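Local atomic coordinates of serine-rich secreted cell wall anchored (LPXTG-motif ) protein (Lactobacillus reuteri ATCC 53608, PDB entry 5NXK), a protein that probably mediates adhesion of the bacterium to its host in the gut, as a serine-rich repeat adhesin with a beta-solenoid fold. Residues S198-L211 with G227-V241. Numbering follows the deposited sequence.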
loop_
_atom_site.group_PDB
_atom_site.type_symbol
_atom_site.label_atom_id
_atom_site.label_comp_id
_atom_site.label_asym_id
_atom_site.label_seq_id
_atom_site.Cartn_x
_atom_site.Cartn_y
_atom_site.Cartn_z
ATOM N N SER A 198 6.006 6.935 -15.150
ATOM C CA SER A 198 7.349 6.900 -14.542
ATOM C C SER A 198 8.079 5.570 -14.612
ATOM O O SER A 198 9.305 5.560 -14.734
ATOM C CB SER A 198 7.278 7.330 -13.068
ATOM O OG SER A 198 6.671 6.328 -12.260
ATOM N N GLY A 199 7.361 4.454 -14.512
ATOM C CA GLY A 199 8.014 3.155 -14.530
ATOM C C GLY A 199 8.907 2.889 -13.324
ATOM O O GLY A 199 9.785 2.018 -13.355
ATOM N N ILE A 200 8.653 3.613 -12.245
ATOM C CA ILE A 200 9.445 3.502 -11.020
ATOM C C ILE A 200 8.606 2.912 -9.889
ATOM O O ILE A 200 7.482 3.360 -9.655
ATOM C CB ILE A 200 9.967 4.882 -10.579
ATOM C CG1 ILE A 200 10.879 5.464 -11.664
ATOM C CG2 ILE A 200 10.702 4.798 -9.228
ATOM C CD1 ILE A 200 11.219 6.934 -11.436
ATOM N N SER A 201 9.141 1.899 -9.209
ATOM C CA SER A 201 8.460 1.312 -8.055
ATOM C C SER A 201 9.398 1.327 -6.851
ATOM O O SER A 201 10.455 0.697 -6.880
ATOM C CB SER A 201 8.005 -0.121 -8.355
ATOM O OG SER A 201 6.997 -0.137 -9.357
ATOM N N THR A 202 8.969 1.977 -5.772
ATOM C CA THR A 202 9.847 2.248 -4.626
ATOM C C THR A 202 9.170 2.061 -3.282
ATOM O O THR A 202 8.068 2.539 -3.085
ATOM C CB THR A 202 10.384 3.691 -4.677
ATOM O OG1 THR A 202 11.163 3.858 -5.861
ATOM C CG2 THR A 202 11.264 3.994 -3.476
ATOM N N VAL A 203 9.821 1.340 -2.376
ATOM C CA VAL A 203 9.438 1.330 -0.964
ATOM C C VAL A 203 10.536 1.995 -0.158
ATOM O O VAL A 203 11.708 1.647 -0.319
ATOM C CB VAL A 203 9.208 -0.088 -0.436
ATOM C CG1 VAL A 203 8.894 -0.067 1.082
ATOM C CG2 VAL A 203 8.081 -0.757 -1.226
ATOM N N THR A 204 10.185 2.976 0.669
ATOM C CA THR A 204 11.198 3.589 1.536
ATOM C C THR A 204 10.798 3.424 2.992
ATOM O O THR A 204 9.612 3.382 3.311
ATOM C CB THR A 204 11.400 5.095 1.270
ATOM O OG1 THR A 204 10.212 5.812 1.651
ATOM C CG2 THR A 204 11.687 5.344 -0.196
ATOM N N VAL A 205 11.783 3.278 3.864
ATOM C CA VAL A 205 11.538 3.300 5.296
ATOM C C VAL A 205 12.359 4.466 5.864
ATOM O O VAL A 205 13.589 4.472 5.759
ATOM C CB VAL A 205 11.920 1.964 5.970
ATOM C CG1 VAL A 205 11.598 2.007 7.468
ATOM C CG2 VAL A 205 11.192 0.795 5.299
ATOM N N GLY A 206 11.691 5.468 6.436
ATOM C CA GLY A 206 12.365 6.715 6.783
ATOM C C GLY A 206 13.262 6.632 8.016
ATOM O O GLY A 206 13.271 5.612 8.723
ATOM N N ASN A 207 14.028 7.695 8.268
ATOM C CA ASN A 207 14.870 7.765 9.463
ATOM C C ASN A 207 14.126 7.401 10.725
ATOM O O ASN A 207 13.036 7.901 10.954
ATOM C CB ASN A 207 15.457 9.159 9.670
ATOM C CG ASN A 207 16.561 9.476 8.714
ATOM O OD1 ASN A 207 16.687 8.859 7.657
ATOM N ND2 ASN A 207 17.418 10.410 9.107
ATOM N N ASN A 208 14.729 6.542 11.544
ATOM C CA ASN A 208 14.179 6.171 12.846
ATOM C C ASN A 208 12.786 5.580 12.779
ATOM O O ASN A 208 12.071 5.571 13.780
ATOM C CB ASN A 208 14.162 7.374 13.785
ATOM C CG ASN A 208 15.537 7.950 14.011
ATOM O OD1 ASN A 208 15.856 9.039 13.524
ATOM N ND2 ASN A 208 16.367 7.224 14.759
ATOM N N ALA A 209 12.397 5.079 11.612
ATOM C CA ALA A 209 11.083 4.449 11.480
ATOM C C ALA A 209 11.191 2.951 11.679
ATOM O O ALA A 209 12.281 2.389 11.626
ATOM C CB ALA A 209 10.478 4.750 10.129
ATOM N N SER A 210 10.054 2.299 11.885
ATOM C CA SER A 210 10.038 0.854 11.953
ATOM C C SER A 210 8.979 0.308 10.992
ATOM O O SER A 210 7.893 0.885 10.817
ATOM C CB SER A 210 9.819 0.363 13.397
ATOM O OG SER A 210 8.445 0.178 13.710
ATOM N N LEU A 211 9.337 -0.784 10.333
ATOM C CA LEU A 211 8.432 -1.498 9.454
ATOM C C LEU A 211 8.464 -2.954 9.854
ATOM O O LEU A 211 9.522 -3.576 9.846
ATOM C CB LEU A 211 8.833 -1.333 7.989
ATOM C CG LEU A 211 8.046 -2.234 7.024
ATOM C CD1 LEU A 211 6.558 -1.897 7.087
ATOM C CD2 LEU A 211 8.548 -2.091 5.591
ATOM N N GLY A 227 8.625 -2.471 -11.224
ATOM C CA GLY A 227 8.842 -1.242 -11.979
ATOM C C GLY A 227 9.484 -1.493 -13.337
ATOM O O GLY A 227 10.430 -2.280 -13.442
ATOM N N GLY A 228 8.978 -0.831 -14.377
ATOM C CA GLY A 228 9.527 -1.009 -15.714
ATOM C C GLY A 228 10.939 -0.475 -15.913
ATOM O O GLY A 228 11.675 -0.996 -16.747
ATOM N N ARG A 229 11.321 0.567 -15.179
ATOM C CA ARG A 229 12.684 1.117 -15.292
ATOM C C ARG A 229 13.480 1.081 -13.971
ATOM O O ARG A 229 14.697 0.933 -13.998
ATOM C CB ARG A 229 12.677 2.552 -15.863
ATOM C CG ARG A 229 12.072 3.655 -14.990
ATOM C CD ARG A 229 12.598 5.063 -15.435
ATOM N NE ARG A 229 13.877 5.392 -14.783
ATOM C CZ ARG A 229 15.044 5.549 -15.411
ATOM N NH1 ARG A 229 15.112 5.439 -16.734
ATOM N NH2 ARG A 229 16.150 5.827 -14.713
ATOM N N GLU A 230 12.821 1.261 -12.828
ATOM C CA GLU A 230 13.534 1.240 -11.543
ATOM C C GLU A 230 12.721 0.531 -10.468
ATOM O O GLU A 230 11.484 0.606 -10.439
ATOM C CB GLU A 230 13.851 2.657 -11.021
ATOM C CG GLU A 230 14.665 3.586 -11.937
ATOM C CD GLU A 230 14.825 4.998 -11.349
ATOM O OE1 GLU A 230 14.911 5.132 -10.101
ATOM O OE2 GLU A 230 14.770 5.984 -12.132
ATOM N N ASN A 231 13.438 -0.133 -9.568
ATOM C CA ASN A 231 12.845 -0.792 -8.409
ATOM C C ASN A 231 13.712 -0.481 -7.199
ATOM O O ASN A 231 14.893 -0.761 -7.228
ATOM C CB ASN A 231 12.755 -2.302 -8.630
ATOM C CG ASN A 231 11.795 -2.668 -9.748
ATOM O OD1 ASN A 231 10.586 -2.761 -9.530
ATOM N ND2 ASN A 231 12.325 -2.830 -10.963
ATOM N N HIS A 232 13.138 0.068 -6.137
ATOM C CA HIS A 232 13.951 0.481 -4.992
ATOM C C HIS A 232 13.409 -0.034 -3.676
ATOM O O HIS A 232 12.202 -0.047 -3.472
ATOM C CB HIS A 232 14.039 2.004 -4.904
ATOM C CG HIS A 232 14.694 2.648 -6.077
ATOM N ND1 HIS A 232 16.059 2.882 -6.136
ATOM C CD2 HIS A 232 14.184 3.160 -7.222
ATOM C CE1 HIS A 232 16.353 3.473 -7.273
ATOM N NE2 HIS A 232 15.229 3.653 -7.957
ATOM N N PHE A 233 14.301 -0.462 -2.789
ATOM C CA PHE A 233 13.934 -0.673 -1.391
ATOM C C PHE A 233 14.984 0.055 -0.575
ATOM O O PHE A 233 16.164 -0.328 -0.593
ATOM C CB PHE A 233 13.885 -2.158 -1.023
ATOM C CG PHE A 233 13.495 -2.424 0.420
ATOM C CD1 PHE A 233 12.430 -1.748 1.001
ATOM C CD2 PHE A 233 14.166 -3.384 1.174
ATOM C CE1 PHE A 233 12.051 -1.998 2.315
ATOM C CE2 PHE A 233 13.798 -3.645 2.490
ATOM C CZ PHE A 233 12.740 -2.961 3.064
ATOM N N ILE A 234 14.573 1.138 0.075
ATOM C CA ILE A 234 15.508 2.023 0.748
ATOM C C ILE A 234 15.194 2.066 2.236
ATOM O O ILE A 234 14.104 2.445 2.625
ATOM C CB ILE A 234 15.460 3.452 0.183
ATOM C CG1 ILE A 234 15.753 3.441 -1.314
ATOM C CG2 ILE A 234 16.476 4.338 0.899
ATOM C CD1 ILE A 234 15.500 4.771 -1.977
ATOM N N VAL A 235 16.150 1.659 3.055
ATOM C CA VAL A 235 16.011 1.693 4.498
ATOM C C VAL A 235 16.986 2.740 5.043
ATOM O O VAL A 235 18.198 2.573 4.955
ATOM C CB VAL A 235 16.287 0.320 5.104
ATOM C CG1 VAL A 235 16.241 0.390 6.634
ATOM C CG2 VAL A 235 15.291 -0.692 4.542
ATOM N N ASN A 236 16.454 3.828 5.588
ATOM C CA ASN A 236 17.280 4.962 5.987
ATOM C C ASN A 236 17.934 4.800 7.367
ATOM O O ASN A 236 17.731 3.787 8.048
ATOM C CB ASN A 236 16.444 6.259 5.924
ATOM C CG ASN A 236 16.213 6.724 4.495
ATOM O OD1 ASN A 236 17.078 7.372 3.921
ATOM N ND2 ASN A 236 15.058 6.402 3.918
ATOM N N GLU A 237 18.736 5.787 7.759
ATOM C CA GLU A 237 19.498 5.700 9.006
ATOM C C GLU A 237 18.638 5.388 10.215
ATOM O O GLU A 237 17.555 5.953 10.381
ATOM C CB GLU A 237 20.282 6.979 9.296
ATOM C CG GLU A 237 21.350 7.303 8.280
ATOM C CD GLU A 237 22.227 8.457 8.726
ATOM O OE1 GLU A 237 21.866 9.129 9.721
ATOM O OE2 GLU A 237 23.263 8.700 8.067
ATOM N N ASN A 238 19.130 4.456 11.026
ATOM C CA ASN A 238 18.500 4.049 12.282
ATOM C C ASN A 238 17.105 3.459 12.146
ATOM O O ASN A 238 16.420 3.257 13.142
ATOM C CB ASN A 238 18.471 5.228 13.259
ATOM C CG ASN A 238 19.854 5.836 13.473
ATOM O OD1 ASN A 238 20.844 5.117 13.596
ATOM N ND2 ASN A 238 19.927 7.159 13.501
ATOM N N ALA A 239 16.685 3.147 10.927
ATOM C CA ALA A 239 15.407 2.463 10.770
ATOM C C ALA A 239 15.518 1.009 11.244
ATOM O O ALA A 239 16.604 0.428 11.248
ATOM C CB ALA A 239 14.929 2.529 9.332
ATOM N N ALA A 240 14.391 0.458 11.689
ATOM C CA ALA A 240 14.275 -0.929 12.121
ATOM C C ALA A 240 13.285 -1.654 11.220
ATOM O O ALA A 240 12.127 -1.255 11.101
ATOM C CB ALA A 240 13.825 -1.007 13.584
ATOM N N VAL A 241 13.741 -2.710 10.567
ATOM C CA VAL A 241 12.905 -3.471 9.657
ATOM C C VAL A 241 12.888 -4.934 10.064
ATOM O O VAL A 241 13.945 -5.537 10.270
ATOM C CB VAL A 241 13.402 -3.342 8.203
ATOM C CG1 VAL A 241 12.670 -4.330 7.278
ATOM C CG2 VAL A 241 13.246 -1.904 7.702
HETATM O O HOH W 1 18.313 9.346 12.977
HETATM O O HOH W 2 13.771 2.633 14.450
#
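Ile200 to Val205 run parallel to Glu230 to Val235, their axes 4.7 Å apart, in the in-register stacking of successive coils that defines a beta-solenoid. Matching side chains therefore share a face. Inside, Val203 CG1 packs 3.9 Å from Phe233 CE1, a ring with Val235 CG2 over one face, toward its rim, while Val205 CG1 reaches the methyl CB of Ala239. The outer face is mixed: the extended Glu230 lies alongside Ile200, whose CD1 is 3.7 Å from OE2. That oxygen takes both Arg229 NE and NH2, in the guanidinium plane, whereas Glu230 OE1 receives His232 NE2 at 2.6 Å; the carboxylate thus ties Arg229 to His232. Thr202 OG1 sits 3.4 Å from His232 CD2.

At the corner both coils make a type II turn. With CG beside its backbone N (chi1 -75°), Asn236 brings ND2 back to Val205 O at 3.0 Å, from 53° above the carbonyl plane, so its own N and ND2 grip one oxygen. At the turn tips, a water joins Asn208 OD1 to Asn238 ND2. Strands 168-171 and 261-267 flank the pair in the long parallel sheet, strands 210-214 and 240-244 continue beyond the corner, and Ile223 and Val250 close over Phe233 inside the solenoid.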